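Local coordinates for protein Baccell_00875 (Bacteroides cellulosilyticus DSM 14838, PDB 5NO8) that probably acts as a polysaccharide lyase that removes the rhamnose caps of complex arabinogalactan proteins, where L-rhamnose is linked to glucuronic acid, at residues 281-290 and 299-310. Numbering follows the deposited sequence.
Sequences EPLEACTAKM and QEGNLCFVEVPM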
loop_
_atom_site.group_PDB
_atom_site.type_symbol
_atom_site.label_atom_id
_atom_site.label_comp_id
_atom_site.label_asym_id
_atom_site.label_seq_id
_atom_site.Cartn_x
_atom_site.Cartn_y
_atom_site.Cartn_z
ATOM N N GLU A 281 2.885 22.242 -22.102
ATOM C CA GLU A 281 3.405 22.668 -23.409
ATOM C C GLU A 281 4.371 21.604 -23.960
ATOM O O GLU A 281 4.926 20.822 -23.185
ATOM C CB GLU A 281 4.160 23.999 -23.282
ATOM C CG GLU A 281 3.426 25.115 -22.537
ATOM C CD GLU A 281 2.198 25.648 -23.261
ATOM O OE1 GLU A 281 1.770 25.070 -24.285
ATOM O OE2 GLU A 281 1.642 26.670 -22.796
ATOM N N PRO A 282 4.586 21.582 -25.291
ATOM C CA PRO A 282 5.588 20.674 -25.871
ATOM C C PRO A 282 6.945 20.698 -25.159
ATOM O O PRO A 282 7.469 21.758 -24.818
ATOM C CB PRO A 282 5.715 21.175 -27.322
ATOM C CG PRO A 282 4.354 21.725 -27.629
ATOM C CD PRO A 282 3.903 22.375 -26.343
ATOM N N LEU A 283 7.486 19.518 -24.897
ATOM C CA LEU A 283 8.802 19.393 -24.290
ATOM C C LEU A 283 9.871 19.663 -25.323
ATOM O O LEU A 283 9.668 19.390 -26.501
ATOM C CB LEU A 283 8.995 17.986 -23.739
ATOM C CG LEU A 283 8.033 17.619 -22.623
ATOM C CD1 LEU A 283 8.314 16.201 -22.174
ATOM C CD2 LEU A 283 8.138 18.582 -21.455
ATOM N N GLU A 284 10.985 20.221 -24.872
ATOM C CA GLU A 284 12.179 20.391 -25.709
ATOM C C GLU A 284 13.203 19.264 -25.482
ATOM O O GLU A 284 13.503 18.859 -24.326
ATOM C CB GLU A 284 12.782 21.802 -25.550
ATOM C CG GLU A 284 13.453 22.130 -24.226
ATOM C CD GLU A 284 13.177 23.558 -23.709
ATOM O OE1 GLU A 284 13.113 24.505 -24.531
ATOM O OE2 GLU A 284 13.032 23.740 -22.469
ATOM N N ALA A 285 13.679 18.724 -26.598
ATOM C CA ALA A 285 14.726 17.727 -26.614
ATOM C C ALA A 285 14.392 16.572 -25.668
ATOM O O ALA A 285 15.183 16.250 -24.762
ATOM C CB ALA A 285 16.049 18.380 -26.241
ATOM N N CYS A 286 13.222 15.965 -25.875
ATOM C CA CYS A 286 12.791 14.847 -25.034
ATOM C C CYS A 286 13.353 13.551 -25.587
ATOM O O CYS A 286 13.185 13.277 -26.774
ATOM C CB CYS A 286 11.288 14.747 -24.985
ATOM S SG CYS A 286 10.741 13.432 -23.859
ATOM N N THR A 287 14.074 12.803 -24.756
ATOM C CA THR A 287 14.610 11.498 -25.125
ATOM C C THR A 287 14.213 10.519 -24.028
ATOM O O THR A 287 13.755 10.920 -22.938
ATOM C CB THR A 287 16.154 11.480 -25.234
ATOM O OG1 THR A 287 16.740 11.968 -24.022
ATOM C CG2 THR A 287 16.642 12.314 -26.418
ATOM N N ALA A 288 14.377 9.243 -24.313
ATOM C CA ALA A 288 14.016 8.216 -23.361
ATOM C C ALA A 288 14.987 7.080 -23.329
ATOM O O ALA A 288 15.714 6.840 -24.296
ATOM C CB ALA A 288 12.637 7.687 -23.661
ATOM N N LYS A 289 14.973 6.352 -22.212
ATOM C CA LYS A 289 15.760 5.137 -22.059
ATOM C C LYS A 289 14.912 4.033 -21.419
ATOM O O LYS A 289 13.958 4.316 -20.687
ATOM C CB LYS A 289 17.003 5.372 -21.216
ATOM C CG LYS A 289 18.013 6.324 -21.829
ATOM C CD LYS A 289 19.268 6.533 -20.989
ATOM C CE LYS A 289 20.097 7.697 -21.565
ATOM N NZ LYS A 289 21.362 7.848 -20.778
ATOM N N MET A 290 15.252 2.795 -21.755
ATOM C CA MET A 290 14.645 1.603 -21.188
ATOM C C MET A 290 15.777 0.824 -20.545
ATOM O O MET A 290 16.698 0.392 -21.255
ATOM C CB MET A 290 13.997 0.772 -22.294
ATOM C CG MET A 290 13.343 -0.480 -21.834
ATOM S SD MET A 290 12.580 -1.244 -23.307
ATOM C CE MET A 290 12.187 -2.782 -22.532
ATOM N N GLN A 299 6.927 12.441 -30.502
ATOM C CA GLN A 299 6.340 13.628 -29.898
ATOM C C GLN A 299 5.163 14.094 -30.759
ATOM O O GLN A 299 5.309 14.255 -31.976
ATOM C CB GLN A 299 7.366 14.743 -29.773
ATOM C CG GLN A 299 6.819 15.946 -29.016
ATOM C CD GLN A 299 7.868 16.968 -28.664
ATOM O OE1 GLN A 299 7.952 17.419 -27.518
ATOM N NE2 GLN A 299 8.656 17.369 -29.649
ATOM N N GLU A 300 4.012 14.268 -30.123
ATOM C CA GLU A 300 2.802 14.806 -30.752
ATOM C C GLU A 300 2.294 15.907 -29.834
ATOM O O GLU A 300 1.582 15.632 -28.862
ATOM C CB GLU A 300 1.743 13.713 -30.870
ATOM C CG GLU A 300 2.121 12.569 -31.799
ATOM C CD GLU A 300 1.158 11.390 -31.742
ATOM O OE1 GLU A 300 0.308 11.310 -30.818
ATOM O OE2 GLU A 300 1.273 10.516 -32.627
ATOM N N GLY A 301 2.696 17.144 -30.128
ATOM C CA GLY A 301 2.398 18.312 -29.283
ATOM C C GLY A 301 2.890 18.115 -27.852
ATOM O O GLY A 301 4.074 17.893 -27.637
ATOM N N ASN A 302 1.986 18.153 -26.880
ATOM C CA ASN A 302 2.400 18.016 -25.474
ATOM C C ASN A 302 2.349 16.575 -24.918
ATOM O O ASN A 302 2.186 16.356 -23.704
ATOM C CB ASN A 302 1.634 19.005 -24.604
ATOM C CG ASN A 302 0.169 18.715 -24.537
ATOM O OD1 ASN A 302 -0.303 17.679 -25.011
ATOM N ND2 ASN A 302 -0.580 19.658 -23.960
ATOM N N LEU A 303 2.513 15.608 -25.820
ATOM C CA LEU A 303 2.612 14.217 -25.489
ATOM C C LEU A 303 3.890 13.685 -26.107
ATOM O O LEU A 303 4.150 13.901 -27.291
ATOM C CB LEU A 303 1.423 13.441 -26.037
ATOM C CG LEU A 303 1.518 11.929 -25.796
ATOM C CD1 LEU A 303 1.405 11.639 -24.295
ATOM C CD2 LEU A 303 0.450 11.178 -26.590
ATOM N N CYS A 304 4.703 13.017 -25.297
ATOM C CA CYS A 304 5.869 12.266 -25.768
ATOM C C CYS A 304 5.626 10.843 -25.359
ATOM O O CYS A 304 5.212 10.619 -24.228
ATOM C CB CYS A 304 7.122 12.750 -25.080
ATOM S SG CYS A 304 7.724 14.266 -25.801
ATOM N N PHE A 305 5.821 9.881 -26.262
ATOM C CA PHE A 305 5.609 8.492 -25.913
ATOM C C PHE A 305 6.605 7.530 -26.542
ATOM O O PHE A 305 7.248 7.820 -27.550
ATOM C CB PHE A 305 4.168 8.030 -26.177
ATOM C CG PHE A 305 3.786 7.994 -27.643
ATOM C CD1 PHE A 305 3.352 9.149 -28.287
ATOM C CD2 PHE A 305 3.886 6.820 -28.377
ATOM C CE1 PHE A 305 3.006 9.122 -29.631
ATOM C CE2 PHE A 305 3.540 6.787 -29.728
ATOM C CZ PHE A 305 3.099 7.939 -30.347
ATOM N N VAL A 306 6.728 6.395 -25.872
ATOM C CA VAL A 306 7.561 5.280 -26.247
ATOM C C VAL A 306 6.661 4.068 -26.396
ATOM O O VAL A 306 5.766 3.844 -25.559
ATOM C CB VAL A 306 8.563 4.994 -25.094
ATOM C CG1 VAL A 306 9.327 3.704 -25.297
ATOM C CG2 VAL A 306 9.521 6.142 -24.954
ATOM N N GLU A 307 6.903 3.264 -27.430
ATOM C CA GLU A 307 6.201 1.985 -27.577
ATOM C C GLU A 307 7.242 0.937 -27.873
ATOM O O GLU A 307 7.968 1.043 -28.870
ATOM C CB GLU A 307 5.180 2.039 -28.706
ATOM C CG GLU A 307 3.935 2.817 -28.312
ATOM C CD GLU A 307 2.776 2.663 -29.297
ATOM O OE1 GLU A 307 3.030 2.457 -30.504
ATOM O OE2 GLU A 307 1.606 2.788 -28.858
ATOM N N VAL A 308 7.359 -0.046 -26.996
ATOM C CA VAL A 308 8.405 -1.046 -27.112
ATOM C C VAL A 308 7.878 -2.415 -26.733
ATOM O O VAL A 308 6.995 -2.536 -25.906
ATOM C CB VAL A 308 9.633 -0.757 -26.217
ATOM C CG1 VAL A 308 10.412 0.437 -26.726
ATOM C CG2 VAL A 308 9.236 -0.578 -24.768
ATOM N N PRO A 309 8.454 -3.456 -27.321
ATOM C CA PRO A 309 8.186 -4.794 -26.849
ATOM C C PRO A 309 8.958 -5.110 -25.554
ATOM O O PRO A 309 10.075 -4.632 -25.315
ATOM C CB PRO A 309 8.662 -5.661 -28.019
ATOM C CG PRO A 309 9.788 -4.896 -28.587
ATOM C CD PRO A 309 9.373 -3.457 -28.472
ATOM N N MET A 310 8.322 -5.905 -24.718
ATOM C CA MET A 310 8.879 -6.301 -23.447
ATOM C C MET A 310 9.354 -7.731 -23.630
ATOM O O MET A 310 8.578 -8.653 -23.464
ATOM C CB MET A 310 7.792 -6.182 -22.365
ATOM C CG MET A 310 7.234 -4.784 -22.177
ATOM S SD MET A 310 8.509 -3.557 -21.730
ATOM C CE MET A 310 7.980 -3.205 -20.056
HETATM O O HOH W 1 5.951 17.096 -25.566
#
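In an antiparallel beta meander, the two outer strands meet over the middle one: Met290, Ala288 and Cys286 of strand 287-290 and its approach touch Val308, Val306 and Cys304 of strand 303-309. Strand 293-300 lies between them and takes backbone bonds, as Val295 does with Ala288. Both being antiparallel to it, the outer strands run in nearly the same direction; their axes come within 8.4 Å, at 30°, and their inward side chains meet beside Val297. Met290 has an extended chain, CG anti to the backbone N (chi1 180°), which carries its sulfur across to meet Val308 tip to tip, SD to CG2 3.7 Å. Its methyl CE then reaches Met310 SD at 3.8 Å, a flexible thioether spanning the wider end. Where the strands lie closer, the short Ala288 suffices, its CB 3.7 Å from Val306 CG2. Beyond it the thiols of Cys286 and Cys304 touch, SG to SG 3.7 Å, too far for a disulfide, so they pack as small apolar groups. Leu283 CD1 adds to this sulfur pair, while its other neighbours include Val258 and Cys277.

At the turn end the contact passes to backbone and water. Gly301, whose positive phi (56°) suits its residue type, sits in the type II' turn from Glu300 to Leu303, and the Pro282 ring lies over its carbonyl, CB to O 3.7 Å. Water 1 accepts from Leu283 N and can donate to Gly301 O, both at 2.9 Å. Asn302 turns its amide to Arg278 and Leu280. Such facing of next-but-one strands on one side of a sheet is characteristic of the antiparallel meander.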